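Local coordinates for protein putative Zn-dependent Alcohol Dehydrogenase (Rhodobacter sphaeroides, PDB 3IV6) that binds S-adenosylmethionine in a Rossmann-like fold and, despite being named a putative zinc-dependent alcohol dehydrogenase, is probably a methyltransferase of unknown substrate, at residues D33-I38 against L245-N250; F75-C80 against I94-I99; G109-V114 against L136-S141; L119-T124 against T215-E220. All coordinates share one frame; numbering follows the deposited sequence.

Contact 1: residues D33-I38 against L245-N250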
# COMPACT_ATOMS: atom_id res chain seq x y z
N ASP A 33 -15.04 -4.77 -7.34
CA ASP A 33 -15.37 -6.19 -7.26
C ASP A 33 -14.47 -7.03 -8.21
O ASP A 33 -13.80 -7.97 -7.77
CB ASP A 33 -16.85 -6.46 -7.54
CG ASP A 33 -17.79 -5.90 -6.47
OD1 ASP A 33 -17.31 -5.38 -5.42
OD2 ASP A 33 -19.02 -5.98 -6.70
N ARG A 34 -14.44 -6.65 -9.48
CA ARG A 34 -13.65 -7.39 -10.44
C ARG A 34 -12.21 -7.58 -10.01
O ARG A 34 -11.60 -8.67 -10.23
CB ARG A 34 -13.65 -6.65 -11.77
CG ARG A 34 -14.15 -7.48 -12.89
CD ARG A 34 -15.70 -7.55 -12.86
NE ARG A 34 -16.12 -8.93 -12.98
CZ ARG A 34 -17.35 -9.30 -13.28
NH1 ARG A 34 -17.65 -10.59 -13.35
NH2 ARG A 34 -18.27 -8.38 -13.51
N GLU A 35 -11.67 -6.50 -9.45
CA GLU A 35 -10.26 -6.47 -9.07
C GLU A 35 -9.97 -7.32 -7.82
O GLU A 35 -8.92 -7.96 -7.74
CB GLU A 35 -9.80 -5.04 -8.89
CG GLU A 35 -9.76 -4.31 -10.19
CD GLU A 35 -9.44 -2.84 -10.05
OE1 GLU A 35 -9.72 -2.23 -8.98
OE2 GLU A 35 -8.92 -2.30 -11.04
N ASN A 36 -10.90 -7.32 -6.86
CA ASN A 36 -10.83 -8.26 -5.75
C ASN A 36 -10.68 -9.68 -6.29
O ASN A 36 -9.79 -10.43 -5.88
CB ASN A 36 -12.08 -8.17 -4.87
CG ASN A 36 -12.11 -6.91 -4.01
OD1 ASN A 36 -11.11 -6.23 -3.83
ND2 ASN A 36 -13.27 -6.60 -3.47
N ASP A 37 -11.52 -10.03 -7.26
CA ASP A 37 -11.45 -11.31 -7.95
C ASP A 37 -10.09 -11.61 -8.63
O ASP A 37 -9.56 -12.71 -8.52
CB ASP A 37 -12.61 -11.41 -8.93
CG ASP A 37 -13.95 -11.48 -8.23
OD1 ASP A 37 -13.95 -11.57 -6.98
OD2 ASP A 37 -15.00 -11.44 -8.92
N ILE A 38 -9.53 -10.64 -9.33
CA ILE A 38 -8.23 -10.85 -9.95
C ILE A 38 -7.11 -11.09 -8.94
O ILE A 38 -6.19 -11.86 -9.19
CB ILE A 38 -7.89 -9.65 -10.85
CG1 ILE A 38 -8.84 -9.61 -12.04
CG2 ILE A 38 -6.42 -9.68 -11.29
CD1 ILE A 38 -8.90 -8.25 -12.71
N LEU A 245 -4.86 -3.14 -14.59
CA LEU A 245 -6.13 -3.42 -13.94
C LEU A 245 -7.27 -2.64 -14.61
O LEU A 245 -7.07 -1.53 -15.08
CB LEU A 245 -6.07 -3.08 -12.45
CG LEU A 245 -5.28 -4.05 -11.57
CD1 LEU A 245 -5.36 -3.64 -10.11
CD2 LEU A 245 -5.79 -5.48 -11.75
N PRO A 246 -8.45 -3.24 -14.63
CA PRO A 246 -9.56 -2.72 -15.43
C PRO A 246 -10.05 -1.37 -14.91
O PRO A 246 -10.14 -0.41 -15.67
CB PRO A 246 -10.65 -3.78 -15.25
CG PRO A 246 -10.36 -4.38 -13.92
CD PRO A 246 -8.87 -4.38 -13.79
N ASP A 247 -10.37 -1.31 -13.62
CA ASP A 247 -11.11 -0.19 -13.06
C ASP A 247 -10.18 0.88 -12.52
O ASP A 247 -10.32 2.06 -12.84
CB ASP A 247 -12.05 -0.67 -11.95
CG ASP A 247 -13.11 -1.64 -12.46
OD1 ASP A 247 -13.45 -2.59 -11.73
OD2 ASP A 247 -13.59 -1.45 -13.60
N ALA A 248 -9.22 0.47 -11.71
CA ALA A 248 -8.34 1.41 -11.01
C ALA A 248 -7.54 2.25 -12.00
O ALA A 248 -7.47 1.93 -13.19
CB ALA A 248 -7.41 0.67 -10.07
N PRO A 249 -6.93 3.32 -11.50
CA PRO A 249 -6.36 4.35 -12.37
C PRO A 249 -4.93 4.02 -12.78
O PRO A 249 -4.01 4.14 -11.96
CB PRO A 249 -6.38 5.60 -11.49
CG PRO A 249 -7.51 5.37 -10.55
CD PRO A 249 -7.53 3.89 -10.29
N ASN A 250 -4.74 3.61 -14.03
CA ASN A 250 -3.42 3.24 -14.53
C ASN A 250 -2.65 2.38 -13.54
O ASN A 250 -1.50 2.68 -13.21
CB ASN A 250 -2.62 4.50 -14.88
CG ASN A 250 -1.53 4.22 -15.90
OD1 ASN A 250 -1.74 3.50 -16.87
ND2 ASN A 250 -0.36 4.80 -15.68

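Contact 2: residues F75-C80 against I94-I99. With SAM (S-adenosylmethionine), chain E.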
# COMPACT_ATOMS: atom_id res chain seq x y z
N PHE A 75 0.25 -1.47 10.16
CA PHE A 75 1.09 -0.79 11.14
C PHE A 75 0.35 0.24 12.01
O PHE A 75 0.97 1.00 12.75
CB PHE A 75 2.36 -0.22 10.50
CG PHE A 75 2.13 1.00 9.70
CD1 PHE A 75 0.84 1.38 9.34
CD2 PHE A 75 3.21 1.76 9.29
CE1 PHE A 75 0.62 2.53 8.59
CE2 PHE A 75 2.99 2.90 8.53
CZ PHE A 75 1.68 3.28 8.18
N SER A 76 -0.97 0.24 11.92
CA SER A 76 -1.82 1.20 12.63
C SER A 76 -2.85 0.52 13.56
O SER A 76 -3.56 -0.39 13.16
CB SER A 76 -2.53 2.12 11.64
OG SER A 76 -3.81 2.49 12.12
N GLN A 77 -2.94 0.97 14.80
CA GLN A 77 -3.83 0.27 15.71
C GLN A 77 -5.30 0.50 15.41
O GLN A 77 -6.11 -0.40 15.60
CB GLN A 77 -3.56 0.68 17.14
CG GLN A 77 -4.35 -0.15 18.12
CD GLN A 77 -3.97 -1.61 18.06
OE1 GLN A 77 -2.80 -1.98 18.19
NE2 GLN A 77 -4.97 -2.46 17.89
N ARG A 78 -5.66 1.70 14.96
CA ARG A 78 -7.05 2.03 14.70
C ARG A 78 -7.58 1.24 13.51
O ARG A 78 -8.73 0.76 13.50
CB ARG A 78 -7.26 3.53 14.47
CG ARG A 78 -8.75 3.89 14.46
CD ARG A 78 -9.00 5.27 13.95
NE ARG A 78 -10.39 5.44 13.48
CZ ARG A 78 -10.93 6.61 13.13
NH1 ARG A 78 -10.22 7.73 13.20
NH2 ARG A 78 -12.20 6.65 12.69
N MSE A 79 -6.71 1.11 12.50
CA MSE A 79 -7.01 0.34 11.31
C MSE A 79 -7.33 -1.09 11.66
O MSE A 79 -8.41 -1.57 11.32
CB MSE A 79 -5.88 0.45 10.30
CG MSE A 79 -6.03 1.72 9.47
SE MSE A 79 -7.71 1.76 8.41
CE MSE A 79 -7.29 3.41 7.46
N CYS A 80 -6.43 -1.74 12.39
CA CYS A 80 -6.73 -3.07 12.93
C CYS A 80 -8.04 -3.13 13.71
O CYS A 80 -8.79 -4.10 13.60
CB CYS A 80 -5.59 -3.62 13.81
SG CYS A 80 -3.97 -3.70 13.00
N ILE A 94 -5.76 -10.72 12.87
CA ILE A 94 -5.38 -9.35 12.53
C ILE A 94 -4.24 -8.92 13.42
O ILE A 94 -4.42 -8.84 14.63
CB ILE A 94 -6.55 -8.35 12.73
CG1 ILE A 94 -7.75 -8.73 11.87
CG2 ILE A 94 -6.11 -6.90 12.42
CD1 ILE A 94 -8.85 -7.72 11.94
N ASP A 95 -3.08 -8.65 12.85
CA ASP A 95 -1.90 -8.37 13.66
C ASP A 95 -1.32 -7.01 13.39
O ASP A 95 -1.41 -6.50 12.29
CB ASP A 95 -0.83 -9.44 13.44
CG ASP A 95 -1.17 -10.75 14.12
OD1 ASP A 95 -1.66 -10.68 15.28
OD2 ASP A 95 -0.96 -11.84 13.51
N LEU A 96 -0.72 -6.42 14.40
CA LEU A 96 -0.04 -5.15 14.21
C LEU A 96 1.38 -5.41 13.70
O LEU A 96 2.19 -6.00 14.41
CB LEU A 96 -0.06 -4.38 15.53
CG LEU A 96 0.29 -2.90 15.59
CD1 LEU A 96 -0.85 -2.00 15.14
CD2 LEU A 96 0.72 -2.57 17.03
N LEU A 97 1.69 -5.00 12.47
CA LEU A 97 3.02 -5.25 11.91
C LEU A 97 3.43 -4.20 10.88
O LEU A 97 2.59 -3.65 10.17
CB LEU A 97 3.10 -6.66 11.31
CG LEU A 97 4.37 -7.14 10.59
CD1 LEU A 97 4.54 -8.64 10.66
CD2 LEU A 97 4.43 -6.71 9.11
N ASP A 98 4.72 -3.91 10.80
CA ASP A 98 5.18 -2.93 9.84
C ASP A 98 5.99 -3.60 8.72
O ASP A 98 7.15 -3.94 8.90
CB ASP A 98 6.01 -1.88 10.54
CG ASP A 98 6.65 -0.89 9.57
OD1 ASP A 98 6.66 -1.13 8.34
OD2 ASP A 98 7.18 0.15 10.04
N ILE A 99 5.37 -3.76 7.56
CA ILE A 99 6.03 -4.47 6.48
C ILE A 99 7.41 -3.95 6.06
O ILE A 99 8.13 -4.66 5.38
CB ILE A 99 5.12 -4.61 5.24
CG1 ILE A 99 5.60 -5.77 4.35
CG2 ILE A 99 5.04 -3.30 4.49
CD1 ILE A 99 5.06 -7.12 4.78
N SAM E . -5.60 1.74 1.30
CA SAM E . -5.63 1.50 -0.13
C SAM E . -6.44 0.27 -0.46
O SAM E . -6.99 -0.43 0.40
OXT SAM E . -6.56 0.02 -1.64
CB SAM E . -4.22 1.44 -0.72
CG SAM E . -3.09 1.90 0.22
SD SAM E . -2.49 0.70 1.45
CE SAM E . -3.63 -0.70 1.27
C5' SAM E . -2.88 1.51 3.05
C4' SAM E . -3.07 0.63 4.28
O4' SAM E . -1.85 -0.02 4.59
C3' SAM E . -3.43 1.42 5.52
O3' SAM E . -4.33 0.62 6.26
C2' SAM E . -2.14 1.51 6.31
O2' SAM E . -2.38 1.48 7.70
C1' SAM E . -1.39 0.27 5.88
N9 SAM E . 0.06 0.50 5.83
C8 SAM E . 0.69 1.57 5.25
N7 SAM E . 2.03 1.44 5.43
C5 SAM E . 2.28 0.30 6.14
C6 SAM E . 3.48 -0.30 6.59
N6 SAM E . 4.68 0.24 6.38
N1 SAM E . 3.39 -1.46 7.30
C2 SAM E . 2.14 -2.01 7.57
N3 SAM E . 0.97 -1.44 7.12
C4 SAM E . 1.04 -0.29 6.41

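Contact 3: residues G109-V114 against L136-S141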
# COMPACT_ATOMS: atom_id res chain seq x y z
N GLY A 109 8.11 -17.68 5.38
CA GLY A 109 7.55 -18.76 4.57
C GLY A 109 6.24 -19.36 5.08
O GLY A 109 5.88 -20.51 4.77
N HIS A 110 5.50 -18.57 5.82
CA HIS A 110 4.29 -19.06 6.46
C HIS A 110 3.04 -18.91 5.60
O HIS A 110 2.01 -19.51 5.88
CB HIS A 110 4.10 -18.32 7.78
CG HIS A 110 3.27 -19.06 8.76
ND1 HIS A 110 1.92 -18.84 8.90
CD2 HIS A 110 3.59 -20.04 9.64
CE1 HIS A 110 1.45 -19.64 9.84
NE2 HIS A 110 2.44 -20.38 10.30
N PHE A 111 3.11 -18.09 4.55
CA PHE A 111 1.92 -17.85 3.71
C PHE A 111 2.07 -18.34 2.27
O PHE A 111 3.15 -18.23 1.71
CB PHE A 111 1.54 -16.37 3.77
CG PHE A 111 1.21 -15.90 5.14
CD1 PHE A 111 -0.07 -16.07 5.65
CD2 PHE A 111 2.16 -15.34 5.94
CE1 PHE A 111 -0.39 -15.67 6.94
CE2 PHE A 111 1.84 -14.94 7.22
CZ PHE A 111 0.55 -15.12 7.72
N ASP A 112 0.99 -18.87 1.68
CA ASP A 112 1.03 -19.19 0.24
C ASP A 112 0.98 -17.92 -0.64
O ASP A 112 1.62 -17.86 -1.70
CB ASP A 112 -0.14 -20.09 -0.15
CG ASP A 112 -0.09 -21.47 0.49
OD1 ASP A 112 -1.16 -21.97 0.88
OD2 ASP A 112 1.03 -22.03 0.59
N PHE A 113 0.21 -16.93 -0.18
CA PHE A 113 0.01 -15.68 -0.90
C PHE A 113 0.12 -14.45 -0.01
O PHE A 113 -0.39 -14.43 1.11
CB PHE A 113 -1.34 -15.66 -1.60
CG PHE A 113 -1.48 -16.71 -2.65
CD1 PHE A 113 -1.04 -16.47 -3.94
CD2 PHE A 113 -2.05 -17.94 -2.36
CE1 PHE A 113 -1.17 -17.44 -4.92
CE2 PHE A 113 -2.18 -18.91 -3.31
CZ PHE A 113 -1.75 -18.67 -4.60
N VAL A 114 0.79 -13.43 -0.52
CA VAL A 114 0.75 -12.12 0.12
C VAL A 114 0.15 -11.15 -0.88
O VAL A 114 0.66 -10.99 -2.00
CB VAL A 114 2.15 -11.64 0.55
CG1 VAL A 114 2.19 -10.09 0.69
CG2 VAL A 114 2.58 -12.31 1.84
N LEU A 136 8.25 -11.07 0.45
CA LEU A 136 8.95 -12.26 0.03
C LEU A 136 9.31 -13.14 1.23
O LEU A 136 9.22 -14.37 1.18
CB LEU A 136 10.22 -11.83 -0.71
CG LEU A 136 9.91 -11.47 -2.17
CD1 LEU A 136 11.15 -11.00 -2.87
CD2 LEU A 136 9.30 -12.67 -2.84
N SER A 137 9.70 -12.49 2.30
CA SER A 137 10.02 -13.16 3.53
C SER A 137 8.79 -13.89 4.09
O SER A 137 8.91 -15.00 4.60
CB SER A 137 10.55 -12.15 4.53
OG SER A 137 10.81 -12.75 5.77
N LEU A 138 7.63 -13.26 3.98
CA LEU A 138 6.39 -13.86 4.47
C LEU A 138 6.04 -15.12 3.69
O LEU A 138 5.65 -16.13 4.27
CB LEU A 138 5.24 -12.85 4.38
CG LEU A 138 5.30 -11.66 5.35
CD1 LEU A 138 4.12 -10.73 5.13
CD2 LEU A 138 5.34 -12.15 6.79
N VAL A 139 6.17 -15.05 2.37
CA VAL A 139 5.60 -16.06 1.49
C VAL A 139 6.53 -17.26 1.34
O VAL A 139 6.12 -18.31 0.85
CB VAL A 139 5.30 -15.48 0.09
CG1 VAL A 139 4.26 -14.37 0.19
CG2 VAL A 139 6.58 -14.96 -0.56
N GLY A 140 7.78 -17.09 1.76
CA GLY A 140 8.83 -18.02 1.43
C GLY A 140 8.88 -18.33 -0.06
O GLY A 140 9.43 -17.56 -0.84
N SER A 141 8.31 -19.47 -0.44
CA SER A 141 8.28 -19.88 -1.84
C SER A 141 6.91 -19.65 -2.46
O SER A 141 6.59 -20.21 -3.51
CB SER A 141 8.68 -21.35 -1.97
OG SER A 141 7.83 -22.18 -1.19
O HOH W 1 7.09 -21.50 1.68

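Contact 4: residues L119-T124 against T215-E220. With SAM (S-adenosylmethionine), chain E.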
# COMPACT_ATOMS: atom_id res chain seq x y z
N LEU A 119 -0.13 -0.35 -1.90
CA LEU A 119 0.55 -0.11 -0.64
C LEU A 119 1.94 0.45 -0.91
O LEU A 119 2.49 1.20 -0.14
CB LEU A 119 0.69 -1.44 0.08
CG LEU A 119 1.66 -1.46 1.23
CD1 LEU A 119 1.18 -0.50 2.31
CD2 LEU A 119 1.82 -2.88 1.75
N ILE A 120 2.51 0.08 -2.05
CA ILE A 120 3.84 0.48 -2.42
C ILE A 120 3.85 1.98 -2.70
O ILE A 120 4.89 2.63 -2.63
CB ILE A 120 4.35 -0.36 -3.64
CG1 ILE A 120 4.86 -1.73 -3.17
CG2 ILE A 120 5.51 0.33 -4.39
CD1 ILE A 120 4.71 -2.76 -4.25
N ASN A 121 2.68 2.53 -3.01
CA ASN A 121 2.56 3.93 -3.34
C ASN A 121 2.71 4.76 -2.03
O ASN A 121 2.97 5.96 -2.06
CB ASN A 121 1.21 4.18 -4.00
CG ASN A 121 1.17 3.73 -5.47
OD1 ASN A 121 0.53 2.73 -5.83
ND2 ASN A 121 1.85 4.49 -6.33
N ARG A 122 2.56 4.08 -0.89
CA ARG A 122 2.71 4.69 0.40
C ARG A 122 4.14 4.66 0.88
O ARG A 122 4.41 5.01 2.04
CB ARG A 122 1.81 4.01 1.45
CG ARG A 122 0.30 4.22 1.22
CD ARG A 122 0.02 5.60 0.62
NE ARG A 122 -0.89 5.46 -0.52
CZ ARG A 122 -0.76 6.08 -1.68
NH1 ARG A 122 0.23 6.91 -1.91
NH2 ARG A 122 -1.64 5.84 -2.63
N PHE A 123 5.06 4.28 -0.01
CA PHE A 123 6.48 4.23 0.31
C PHE A 123 7.37 5.19 -0.47
O PHE A 123 7.03 5.66 -1.57
CB PHE A 123 7.05 2.81 0.15
CG PHE A 123 6.31 1.74 0.92
CD1 PHE A 123 5.86 1.99 2.23
CD2 PHE A 123 6.10 0.49 0.36
CE1 PHE A 123 5.18 1.04 2.95
CE2 PHE A 123 5.42 -0.50 1.09
CZ PHE A 123 4.95 -0.20 2.41
N THR A 124 8.52 5.47 0.12
CA THR A 124 9.66 5.99 -0.61
C THR A 124 10.31 4.78 -1.27
O THR A 124 9.91 3.64 -1.03
CB THR A 124 10.70 6.61 0.32
OG1 THR A 124 11.20 5.62 1.24
CG2 THR A 124 10.14 7.83 1.05
N THR A 215 7.10 8.16 -2.99
CA THR A 215 7.71 8.11 -4.31
C THR A 215 6.70 7.74 -5.40
O THR A 215 5.82 6.93 -5.17
CB THR A 215 8.83 7.09 -4.27
OG1 THR A 215 9.80 7.50 -3.29
CG2 THR A 215 9.48 6.91 -5.66
N ARG A 216 6.80 8.34 -6.59
CA ARG A 216 5.89 7.96 -7.67
C ARG A 216 6.62 6.99 -8.57
O ARG A 216 7.82 7.11 -8.78
CB ARG A 216 5.36 9.14 -8.48
CG ARG A 216 4.41 10.13 -7.74
CD ARG A 216 3.72 9.54 -6.55
NE ARG A 216 2.73 10.48 -5.98
CZ ARG A 216 2.06 10.27 -4.84
NH1 ARG A 216 2.27 9.17 -4.12
NH2 ARG A 216 1.19 11.15 -4.41
N PHE A 217 5.89 6.00 -9.08
CA PHE A 217 6.51 4.96 -9.88
C PHE A 217 5.91 4.91 -11.25
O PHE A 217 4.72 5.12 -11.42
CB PHE A 217 6.38 3.57 -9.22
CG PHE A 217 6.98 3.47 -7.84
CD1 PHE A 217 8.28 3.02 -7.66
CD2 PHE A 217 6.22 3.79 -6.71
CE1 PHE A 217 8.85 2.90 -6.36
CE2 PHE A 217 6.76 3.68 -5.44
CZ PHE A 217 8.09 3.25 -5.25
N ASP A 218 6.77 4.63 -12.22
CA ASP A 218 6.39 4.21 -13.57
C ASP A 218 6.64 2.72 -13.58
O ASP A 218 7.29 2.19 -12.68
CB ASP A 218 7.29 4.84 -14.64
CG ASP A 218 7.01 6.32 -14.89
OD1 ASP A 218 5.88 6.80 -14.60
OD2 ASP A 218 7.94 7.00 -15.39
N ASP A 219 6.15 2.04 -14.61
CA ASP A 219 6.40 0.63 -14.78
C ASP A 219 7.89 0.32 -14.69
O ASP A 219 8.28 -0.61 -14.01
CB ASP A 219 5.82 0.16 -16.11
CG ASP A 219 6.07 -1.33 -16.35
OD1 ASP A 219 5.61 -2.18 -15.53
OD2 ASP A 219 6.73 -1.64 -17.38
N GLU A 220 8.73 1.10 -15.35
CA GLU A 220 10.18 0.88 -15.23
C GLU A 220 10.67 1.04 -13.81
O GLU A 220 11.67 0.44 -13.42
CB GLU A 220 10.99 1.79 -16.17
CG GLU A 220 11.03 1.33 -17.66
CD GLU A 220 11.56 -0.12 -17.88
OE1 GLU A 220 12.71 -0.41 -17.46
OE2 GLU A 220 10.85 -0.96 -18.50
N SAM E . -5.60 1.74 1.30
CA SAM E . -5.63 1.50 -0.13
C SAM E . -6.44 0.27 -0.46
O SAM E . -6.99 -0.43 0.40
OXT SAM E . -6.56 0.02 -1.64
CB SAM E . -4.22 1.44 -0.72
CG SAM E . -3.09 1.90 0.22
SD SAM E . -2.49 0.70 1.45
CE SAM E . -3.63 -0.70 1.27
C5' SAM E . -2.88 1.51 3.05
C4' SAM E . -3.07 0.63 4.28
O4' SAM E . -1.85 -0.02 4.59
C3' SAM E . -3.43 1.42 5.52
O3' SAM E . -4.33 0.62 6.26
C2' SAM E . -2.14 1.51 6.31
O2' SAM E . -2.38 1.48 7.70
C1' SAM E . -1.39 0.27 5.88
N9 SAM E . 0.06 0.50 5.83
C8 SAM E . 0.69 1.57 5.25
N7 SAM E . 2.03 1.44 5.43
C5 SAM E . 2.28 0.30 6.14
C6 SAM E . 3.48 -0.30 6.59
N6 SAM E . 4.68 0.24 6.38
N1 SAM E . 3.39 -1.46 7.30
C2 SAM E . 2.14 -2.01 7.57
N3 SAM E . 0.97 -1.44 7.12
C4 SAM E . 1.04 -0.29 6.41
O HOH W 2 3.29 6.77 -5.02

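Contact 1: residues D33-I38 against L245-N250
The loop 245-250 is the turn of the β-hairpin formed by strands 237-244 and 251-258, the antiparallel pair that ends the sheet of a class I methyltransferase-like fold, and it rests against the short helix 33-39. Polar contacts centre on one carboxylate. Glu35 leaves the helix with CG beside its backbone N (chi1 -69°) and runs on extended, so that OE2 arrives at two successive amides of the turn. Ala248 N donates to Glu35 OE2 along an almost straight bond of 2.9 Å (172°), on the syn lone pair. Asp247 N reaches the same OE2 at 3.1 Å from above the carboxylate plane, at a more bent 138°. The other oxygen, OE1, is bonded to Ser32 N just ahead of the helix, so one buried group ties helix start to hairpin turn. These amides probably favour the ionised form of Glu35, although Asp247 OD1 lies 4.6 Å from OE2; that second carboxylate is hydrogen-bonded to Ser32 OG.

Apolar contacts flank the carboxylate. The Glu35 stem slides past the Pro246 ring in the opposite direction, its CG 3.7 Å from Pro246 CD. One helical turn on, Ile38 CG2 lies a looser 4.3 Å from Leu245 CD2, and Ile38 meets Pro246 tip to tip, with Ile38 CD1 4.0 Å from Pro246 CD.

Contact 2: residues F75-C80 against I94-I99
The adenine end of the S-adenosylmethionine pocket is built here, between the residue that follows strand 69-74 and the loop that follows strand 93-96. Phe75 holds CG in the crowded position between its backbone N and carbonyl carbon, which lays one ring face along the adenine: SAM C5 stands 3.4 Å above the ring plane, over its centre, and at the far end of the ring Phe75 CZ lies 3.3 Å from SAM N7. The 94-99 segment reads the edge of the base. Asp98, its CG anti to the backbone N, accepts from SAM N6 through OD1 at 3.1 Å (151°), and Ile99 N donates to SAM N1 at 3.0 Å (141°). Thr100 N also bonds Asp98 OD1 and Asn8 ND2 bonds OD2, a second shell that fixes the carboxylate's rotation.

The two segments belong to the β-α-β unit of strand 69-74, helix 77-86 and strand 93-96, a right-handed element of Rossmann-like methyltransferases whose cofactor lies at the strand ends. Ser76 is the N-cap of the helix: its OG accepts from the N of Met79 (modelled as selenomethionine) at 3.2 Å (164°), and is also bonded to Glu15 OE1. Away from the cofactor, helix and strand meet through apolar groups, with Cys80 CB 3.6 Å from Ile94 CG2. Leu96 crosses Gln77 at about a right angle, and Leu96 CD1 lies 3.6 Å from Gln77 OE1, while Gln77 NE2 turns to Asp81.

Contact 3: residues G109-V114 against L136-S141
Leu138, in the last turn of helix 125-139, carries the apolar side of a contact in which a loop closes over a helix C-terminus. Its CB lies 3.7 Å from Val114 CG2 and, more loosely, 4.3 Å from Phe111 CD2. CG is anti to the carbonyl carbon (chi1 -70°), and from there the two methyls part: CD1 continues past Val114, 4.0 Å from its CG2, the two side chains crossing at about a right angle. The side chain also touches Ile52, Phe73, Ile99 and Ile103.

The backbone of Leu138 and its neighbour does the polar work. Carbonyls in the final turn of a helix lack the amides that would follow within it, and here the loop supplies them. Gly109 N donates to Ser137 O in the carbonyl plane at 2.9 Å (163°). Phe111 N reaches Leu138 O at 3.2 Å (162°) from above the carbonyl plane, and His110 N adds a weak bond to the same oxygen. Phe111 O in return receives a CA-H...O contact, 3.3 Å from Val139 CA. Beyond the helix, Gly140 takes a positive phi and brings its CA to 3.5 Å from Gly109 CA, a close passage of two residues without side chains. A water accepts from Ser141 N at 3.2 Å.

The contact thus joins the start and the helix of the β-α-β unit 113-117, 125-139 and 143-149: Val114 of strand 113-117 and Phe111 of the loop before it touch strand 48-52, while Val139 packs on Val144 of strand 143-149.

Contact 4: residues L119-T124 against T215-E220
One backbone bond joins the segments, Thr215 N donating almost straight (172°) to Phe123 O at 2.9 Å from above the carbonyl plane. Beside it the Phe217 ring sits against the 3-10 turn 120-122: its CE2 is 3.5 Å from Ile120 O and 3.7 Å from Ile120 CG2, the two side chains crossing at about a right angle. A water completes the junction, accepting from Asn121 ND2 and Arg216 NH1 and donating to Asn121 O and Thr215 O, while Asn121 OD1 is held by Lys149 N.

The 119-124 loop follows strand 113-117 of the Rossmann-like core, whereas Thr215 ends a strand of the small antiparallel sheet inserted between strands 143-149 and 237-244, so the contact joins insertion to core. Two guanidiniums meet here, Arg122 NH1 3.8 Å from Arg216 NH1, their planes 83° apart. Glu214 OE1 forms salt bridges to both NH1 groups and probably offsets their repulsion; Asp156 pairs with Arg216 NE, and Tyr153 OH bonds Arg122 NH2. On the cofactor side, Phe123 turns its ring edge to the adenine amine, CE1 3.6 Å from SAM N6, and Leu119 CD1 lies 3.6 Å from SAM C8.

Overall arrangement
Contacts 2, 3 and 4 all fall within the chain loop closed by contact 1, whose segments lie 207 residues apart. Contact 2 precedes contact 3, and the segments of contacts 3 and 4 alternate. Contacts 2 and 3 belong to β-α-β units of the same seven-stranded sheet, their centres about 18 Å apart; Ile99 links them, its CD1 3.7 Å from Leu138 CD1. Ile99 CG2 also packs 3.7 Å from Phe123 CZ, joining contact 2 to contact 4. Contact 1, about 25 Å from contact 2 between centres, fastens the terminal hairpin to an N-terminal helix. S-adenosylmethionine is bordered by contacts 2 and 4, while contacts 1 and 3 lie outside its pocket.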